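PDB 6VJ5: ESX-5 secretion-associated protein EspG5 from Mycobacterium marinum, which acts as a cytoplasmic chaperone specific for cognate PE/PPE proteins, preventing aggregation of PE/PPE dimers, and is required for secretion of LipY and PE31/PPE18. Local coordinates for residues G157-I169 against L242-L254. Residues are numbered along the deposited sequence; the frame is centred on the assembly and turned at random.
Sequences GLESIHHADPAAI and LSLKDGSGGRIAL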
ATOM      1  N   GLY C 157      23.776  11.310 -23.143  1.00 62.20           N
ATOM      2  CA  GLY C 157      23.112  11.816 -21.952  1.00 67.64           C
ATOM      3  C   GLY C 157      24.087  12.469 -20.987  1.00 58.01           C
ATOM      4  O   GLY C 157      23.770  13.471 -20.340  1.00 54.13           O
ATOM      5  N   LEU C 158      25.286  11.902 -20.873  1.00 63.83           N
ATOM      6  CA  LEU C 158      26.281  12.452 -19.959  1.00 67.89           C
ATOM      7  C   LEU C 158      26.814  13.787 -20.467  1.00 67.31           C
ATOM      8  O   LEU C 158      26.867  14.769 -19.717  1.00 55.88           O
ATOM      9  CB  LEU C 158      27.410  11.444 -19.764  1.00 62.20           C
ATOM     10  CG  LEU C 158      28.526  11.862 -18.811  1.00 60.83           C
ATOM     11  CD1 LEU C 158      27.947  12.405 -17.516  1.00 63.27           C
ATOM     12  CD2 LEU C 158      29.446  10.683 -18.531  1.00 50.68           C
ATOM     13  N   GLU C 159      27.192  13.848 -21.748  1.00 61.76           N
ATOM     14  CA  GLU C 159      27.665  15.109 -22.312  1.00 64.12           C
ATOM     15  C   GLU C 159      26.601  16.197 -22.225  1.00 61.49           C
ATOM     16  O   GLU C 159      26.933  17.381 -22.104  1.00 68.61           O
ATOM     17  CB  GLU C 159      28.097  14.914 -23.767  1.00 57.40           C
ATOM     18  CG  GLU C 159      29.243  13.922 -23.974  1.00 79.01           C
ATOM     19  CD  GLU C 159      30.610  14.513 -23.672  1.00 84.61           C
ATOM     20  OE1 GLU C 159      30.668  15.624 -23.116  1.00 71.20           O
ATOM     21  OE2 GLU C 159      31.632  13.867 -23.997  1.00 79.89           O
ATOM     22  N   SER C 160      25.319  15.827 -22.284  1.00 60.95           N
ATOM     23  CA  SER C 160      24.268  16.828 -22.151  1.00 61.75           C
ATOM     24  C   SER C 160      24.246  17.476 -20.773  1.00 61.43           C
ATOM     25  O   SER C 160      23.595  18.512 -20.610  1.00 65.19           O
ATOM     26  CB  SER C 160      22.894  16.214 -22.443  1.00 69.81           C
ATOM     27  OG  SER C 160      22.445  15.413 -21.365  1.00 77.06           O
ATOM     28  N   ILE C 161      24.928  16.897 -19.794  1.00 51.88           N
ATOM     29  CA  ILE C 161      25.053  17.472 -18.466  1.00 58.79           C
ATOM     30  C   ILE C 161      26.349  18.255 -18.323  1.00 64.20           C
ATOM     31  O   ILE C 161      26.350  19.379 -17.826  1.00 57.55           O
ATOM     32  CB  ILE C 161      24.953  16.363 -17.395  1.00 66.31           C
ATOM     33  CG1 ILE C 161      23.577  15.701 -17.433  1.00 64.77           C
ATOM     34  CG2 ILE C 161      25.239  16.935 -16.016  1.00 58.85           C
ATOM     35  CD1 ILE C 161      23.502  14.421 -16.632  1.00 60.81           C
ATOM     36  N   HIS C 162      27.459  17.676 -18.774  1.00 56.90           N
ATOM     37  CA  HIS C 162      28.776  18.259 -18.557  1.00 56.58           C
ATOM     38  C   HIS C 162      29.744  17.630 -19.543  1.00 59.72           C
ATOM     39  O   HIS C 162      29.808  16.402 -19.655  1.00 52.93           O
ATOM     40  CB  HIS C 162      29.244  18.023 -17.116  1.00 64.08           C
ATOM     41  CG  HIS C 162      30.669  18.408 -16.867  1.00 67.71           C
ATOM     42  ND1 HIS C 162      31.717  17.538 -17.066  1.00 64.63           N
ATOM     43  CD2 HIS C 162      31.216  19.562 -16.417  1.00 61.29           C
ATOM     44  CE1 HIS C 162      32.852  18.141 -16.760  1.00 62.82           C
ATOM     45  NE2 HIS C 162      32.576  19.371 -16.363  1.00 67.26           N
ATOM     46  N   HIS C 163      30.489  18.463 -20.256  1.00 69.86           N
ATOM     47  CA  HIS C 163      31.456  17.963 -21.215  1.00 67.67           C
ATOM     48  C   HIS C 163      32.774  17.668 -20.514  1.00 63.31           C
ATOM     49  O   HIS C 163      33.216  18.428 -19.649  1.00 56.68           O
ATOM     50  CB  HIS C 163      31.694  18.954 -22.349  1.00 65.41           C
ATOM     51  CG  HIS C 163      32.648  18.443 -23.380  1.00 74.54           C
ATOM     52  ND1 HIS C 163      33.991  18.753 -23.367  1.00 73.25           N
ATOM     53  CD2 HIS C 163      32.463  17.611 -24.431  1.00 83.91           C
ATOM     54  CE1 HIS C 163      34.587  18.150 -24.379  1.00 74.27           C
ATOM     55  NE2 HIS C 163      33.682  17.453 -25.041  1.00 79.64           N
ATOM     56  N   ALA C 164      33.400  16.561 -20.902  1.00 62.52           N
ATOM     57  CA  ALA C 164      34.668  16.157 -20.315  1.00 66.06           C
ATOM     58  C   ALA C 164      35.398  15.263 -21.303  1.00 64.17           C
ATOM     59  O   ALA C 164      34.776  14.539 -22.082  1.00 63.53           O
ATOM     60  CB  ALA C 164      34.464  15.432 -18.981  1.00 62.50           C
ATOM     61  N   ASP C 165      36.705  15.333 -21.270  1.00 58.17           N
ATOM     62  CA  ASP C 165      37.554  14.517 -22.119  1.00 57.02           C
ATOM     63  C   ASP C 165      38.105  13.343 -21.322  1.00 57.95           C
ATOM     64  O   ASP C 165      38.221  13.421 -20.096  1.00 56.63           O
ATOM     65  CB  ASP C 165      38.711  15.349 -22.678  1.00 72.36           C
ATOM     66  CG  ASP C 165      38.240  16.448 -23.627  1.00 77.94           C
ATOM     67  OD1 ASP C 165      37.502  16.136 -24.586  1.00 80.94           O
ATOM     68  OD2 ASP C 165      38.600  17.625 -23.406  1.00 76.87           O
ATOM     69  N   PRO C 166      38.429  12.236 -21.987  1.00 50.54           N
ATOM     70  CA  PRO C 166      39.009  11.092 -21.271  1.00 50.97           C
ATOM     71  C   PRO C 166      40.185  11.508 -20.399  1.00 56.92           C
ATOM     72  O   PRO C 166      41.134  12.143 -20.863  1.00 67.40           O
ATOM     73  CB  PRO C 166      39.447  10.153 -22.402  1.00 54.72           C
ATOM     74  CG  PRO C 166      38.528  10.479 -23.541  1.00 57.32           C
ATOM     75  CD  PRO C 166      38.230  11.962 -23.423  1.00 58.19           C
ATOM     76  N   ALA C 167      40.118  11.146 -19.120  1.00 61.14           N
ATOM     77  CA  ALA C 167      41.219  11.438 -18.215  1.00 63.29           C
ATOM     78  C   ALA C 167      42.505  10.805 -18.731  1.00 66.74           C
ATOM     79  O   ALA C 167      42.492   9.781 -19.420  1.00 61.59           O
ATOM     80  CB  ALA C 167      40.912  10.931 -16.805  1.00 60.55           C
ATOM     81  N   ALA C 168      43.628  11.437 -18.397  1.00 66.93           N
ATOM     82  CA  ALA C 168      44.944  10.943 -18.798  1.00 72.34           C
ATOM     83  C   ALA C 168      45.436   9.995 -17.711  1.00 73.52           C
ATOM     84  O   ALA C 168      46.206  10.359 -16.817  1.00 74.05           O
ATOM     85  CB  ALA C 168      45.906  12.101 -19.028  1.00 72.94           C
ATOM     86  N   ILE C 169      44.966   8.751 -17.787  1.00 69.04           N
ATOM     87  CA  ILE C 169      45.323   7.731 -16.816  1.00 65.02           C
ATOM     88  C   ILE C 169      45.808   6.490 -17.554  1.00 59.06           C
ATOM     89  O   ILE C 169      45.582   6.319 -18.752  1.00 61.92           O
ATOM     90  CB  ILE C 169      44.151   7.374 -15.881  1.00 69.60           C
ATOM     91  CG1 ILE C 169      43.159   6.460 -16.592  1.00 64.64           C
ATOM     92  CG2 ILE C 169      43.439   8.630 -15.410  1.00 70.97           C
ATOM     93  CD1 ILE C 169      42.239   5.724 -15.632  1.00 68.36           C
ATOM     94  N   LEU C 242      28.981  -0.321 -14.605  1.00 44.85           N
ATOM     95  CA  LEU C 242      29.848   0.668 -15.229  1.00 43.74           C
ATOM     96  C   LEU C 242      29.595   2.017 -14.573  1.00 49.20           C
ATOM     97  O   LEU C 242      28.478   2.539 -14.640  1.00 49.79           O
ATOM     98  CB  LEU C 242      29.608   0.771 -16.735  1.00 56.08           C
ATOM     99  CG  LEU C 242      30.324   1.938 -17.425  1.00 53.45           C
ATOM    100  CD1 LEU C 242      31.836   1.783 -17.333  1.00 52.22           C
ATOM    101  CD2 LEU C 242      29.881   2.057 -18.883  1.00 49.82           C
ATOM    102  N   SER C 243      30.630   2.589 -13.967  1.00 52.42           N
ATOM    103  CA  SER C 243      30.562   3.921 -13.383  1.00 44.91           C
ATOM    104  C   SER C 243      31.473   4.859 -14.166  1.00 49.68           C
ATOM    105  O   SER C 243      32.677   4.604 -14.287  1.00 51.33           O
ATOM    106  CB  SER C 243      30.962   3.892 -11.908  1.00 51.54           C
ATOM    107  OG  SER C 243      30.989   5.203 -11.376  1.00 57.01           O
ATOM    108  N   LEU C 244      30.899   5.941 -14.685  1.00 49.69           N
ATOM    109  CA  LEU C 244      31.652   7.030 -15.284  1.00 44.81           C
ATOM    110  C   LEU C 244      31.616   8.227 -14.346  1.00 55.20           C
ATOM    111  O   LEU C 244      30.567   8.541 -13.773  1.00 53.47           O
ATOM    112  CB  LEU C 244      31.073   7.434 -16.638  1.00 45.27           C
ATOM    113  CG  LEU C 244      30.846   6.321 -17.657  1.00 50.41           C
ATOM    114  CD1 LEU C 244      30.428   6.953 -18.982  1.00 51.98           C
ATOM    115  CD2 LEU C 244      32.074   5.471 -17.836  1.00 58.48           C
ATOM    116  N   LYS C 245      32.760   8.899 -14.199  1.00 57.04           N
ATOM    117  CA  LYS C 245      32.869  10.053 -13.317  1.00 54.61           C
ATOM    118  C   LYS C 245      33.706  11.141 -13.969  1.00 63.14           C
ATOM    119  O   LYS C 245      34.728  10.854 -14.599  1.00 55.09           O
ATOM    120  CB  LYS C 245      33.505   9.671 -11.975  1.00 59.39           C
ATOM    121  CG  LYS C 245      32.764   8.588 -11.211  1.00 60.40           C
ATOM    122  CD  LYS C 245      33.532   8.183  -9.961  1.00 66.24           C
ATOM    123  CE  LYS C 245      32.862   7.024  -9.244  1.00 63.03           C
ATOM    124  NZ  LYS C 245      31.510   7.390  -8.737  1.00 65.10           N
ATOM    125  N   ASP C 246      33.280  12.393 -13.780  1.00 62.58           N
ATOM    126  CA  ASP C 246      33.923  13.563 -14.378  1.00 53.19           C
ATOM    127  C   ASP C 246      34.649  14.369 -13.304  1.00 59.47           C
ATOM    128  O   ASP C 246      34.023  15.128 -12.558  1.00 62.06           O
ATOM    129  CB  ASP C 246      32.897  14.452 -15.078  1.00 53.31           C
ATOM    130  CG  ASP C 246      32.428  13.884 -16.382  1.00 56.93           C
ATOM    131  OD1 ASP C 246      32.821  12.746 -16.696  1.00 52.43           O
ATOM    132  OD2 ASP C 246      31.674  14.579 -17.099  1.00 57.62           O
ATOM    133  N   GLY C 247      35.974  14.235 -13.252  1.00 59.09           N
ATOM    134  CA  GLY C 247      36.801  15.009 -12.355  1.00 62.49           C
ATOM    135  C   GLY C 247      37.639  16.049 -13.087  1.00 56.98           C
ATOM    136  O   GLY C 247      37.684  16.104 -14.315  1.00 54.90           O
ATOM    137  N   SER C 248      38.303  16.892 -12.288  1.00 51.03           N
ATOM    138  CA  SER C 248      39.189  17.910 -12.846  1.00 56.59           C
ATOM    139  C   SER C 248      40.114  17.319 -13.899  1.00 61.30           C
ATOM    140  O   SER C 248      40.369  17.939 -14.938  1.00 59.75           O
ATOM    141  CB  SER C 248      40.025  18.549 -11.737  1.00 48.87           C
ATOM    142  OG  SER C 248      39.210  19.149 -10.755  1.00 65.90           O
ATOM    143  N   GLY C 249      40.640  16.123 -13.636  1.00 57.10           N
ATOM    144  CA  GLY C 249      41.566  15.466 -14.523  1.00 57.21           C
ATOM    145  C   GLY C 249      40.946  14.676 -15.646  1.00 54.36           C
ATOM    146  O   GLY C 249      41.648  13.908 -16.304  1.00 60.24           O
ATOM    147  N   GLY C 250      39.651  14.833 -15.885  1.00 55.60           N
ATOM    148  CA  GLY C 250      38.982  14.160 -16.982  1.00 59.01           C
ATOM    149  C   GLY C 250      38.003  13.105 -16.495  1.00 63.83           C
ATOM    150  O   GLY C 250      37.793  12.901 -15.298  1.00 49.66           O
ATOM    151  N   ARG C 251      37.414  12.428 -17.482  1.00 62.95           N
ATOM    152  CA  ARG C 251      36.363  11.452 -17.245  1.00 59.07           C
ATOM    153  C   ARG C 251      36.950  10.052 -17.139  1.00 52.01           C
ATOM    154  O   ARG C 251      37.681   9.607 -18.031  1.00 50.44           O
ATOM    155  CB  ARG C 251      35.334  11.500 -18.373  1.00 54.48           C
ATOM    156  CG  ARG C 251      34.181  10.521 -18.211  1.00 53.65           C
ATOM    157  CD  ARG C 251      33.145  10.749 -19.293  1.00 49.69           C
ATOM    158  NE  ARG C 251      32.504  12.052 -19.155  1.00 53.33           N
ATOM    159  CZ  ARG C 251      31.948  12.721 -20.157  1.00 60.06           C
ATOM    160  NH1 ARG C 251      31.964  12.207 -21.384  1.00 53.76           N
ATOM    161  NH2 ARG C 251      31.380  13.902 -19.935  1.00 55.36           N
ATOM    162  N   ILE C 252      36.608   9.359 -16.055  1.00 56.32           N
ATOM    163  CA  ILE C 252      37.125   8.029 -15.761  1.00 49.80           C
ATOM    164  C   ILE C 252      35.984   7.023 -15.829  1.00 53.31           C
ATOM    165  O   ILE C 252      34.823   7.343 -15.545  1.00 51.68           O
ATOM    166  CB  ILE C 252      37.799   7.989 -14.372  1.00 59.17           C
ATOM    167  CG1 ILE C 252      38.830   9.113 -14.255  1.00 64.36           C
ATOM    168  CG2 ILE C 252      38.437   6.633 -14.126  1.00 68.40           C
ATOM    169  CD1 ILE C 252      39.535   9.173 -12.911  1.00 77.44           C
ATOM    170  N   ALA C 253      36.329   5.792 -16.202  1.00 52.74           N
ATOM    171  CA  ALA C 253      35.380   4.692 -16.293  1.00 44.79           C
ATOM    172  C   ALA C 253      35.828   3.569 -15.373  1.00 49.75           C
ATOM    173  O   ALA C 253      36.991   3.160 -15.412  1.00 51.38           O
ATOM    174  CB  ALA C 253      35.266   4.172 -17.729  1.00 51.78           C
ATOM    175  N   LEU C 254      34.900   3.065 -14.562  1.00 53.52           N
ATOM    176  CA  LEU C 254      35.163   1.974 -13.637  1.00 51.24           C
ATOM    177  C   LEU C 254      34.145   0.871 -13.865  1.00 48.01           C
ATOM    178  O   LEU C 254      32.950   1.141 -14.019  1.00 45.86           O
ATOM    179  CB  LEU C 254      35.085   2.448 -12.184  1.00 51.48           C
ATOM    180  CG  LEU C 254      35.953   3.651 -11.825  1.00 53.22           C
ATOM    181  CD1 LEU C 254      35.353   4.405 -10.653  1.00 60.12           C
ATOM    182  CD2 LEU C 254      37.362   3.189 -11.495  1.00 58.61           C
TER
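D246 OD2 accepts two hydrogen bonds: H162 ND1 reaches it from the anti side at 3.0 Å, a His-carboxylate hydrogen bond, and R251 NH2 from the syn side at 2.9 Å. R251 NE adds a salt bridge to D246 OD1 (2.6 Å), so the guanidinium grips the carboxylate side-on, with both acceptors lying almost in its plane. At another edge R251 NH1 forms a second salt bridge, to E159 OE2 (3.1 Å), met from above a carboxylate plane turned 69° from the guanidinium; E159, R251 and D246 thus form a salt-bridge network. One guanidinium face carries L158 CD2, 3.4 Å from R251 NE, placed there by a CG anti to the backbone N (chi1 -179°); the methyl of A164 lies over the opposite face. The backbones then join in a single beta bridge, R251 N to D165 O (2.9 Å) and A167 N to R251 O (3.1 Å, nearly straight at 177°). G250 CA packs 3.3 Å from D165 O. Beyond the bridge, A167 CB packs on I252 CG1. The chain leaving helix 147-159 runs along the turn end of hairpin 234-247/250-256, with L158 also against strand 221-231 and I169 against helix 206-217 and strand 267-272.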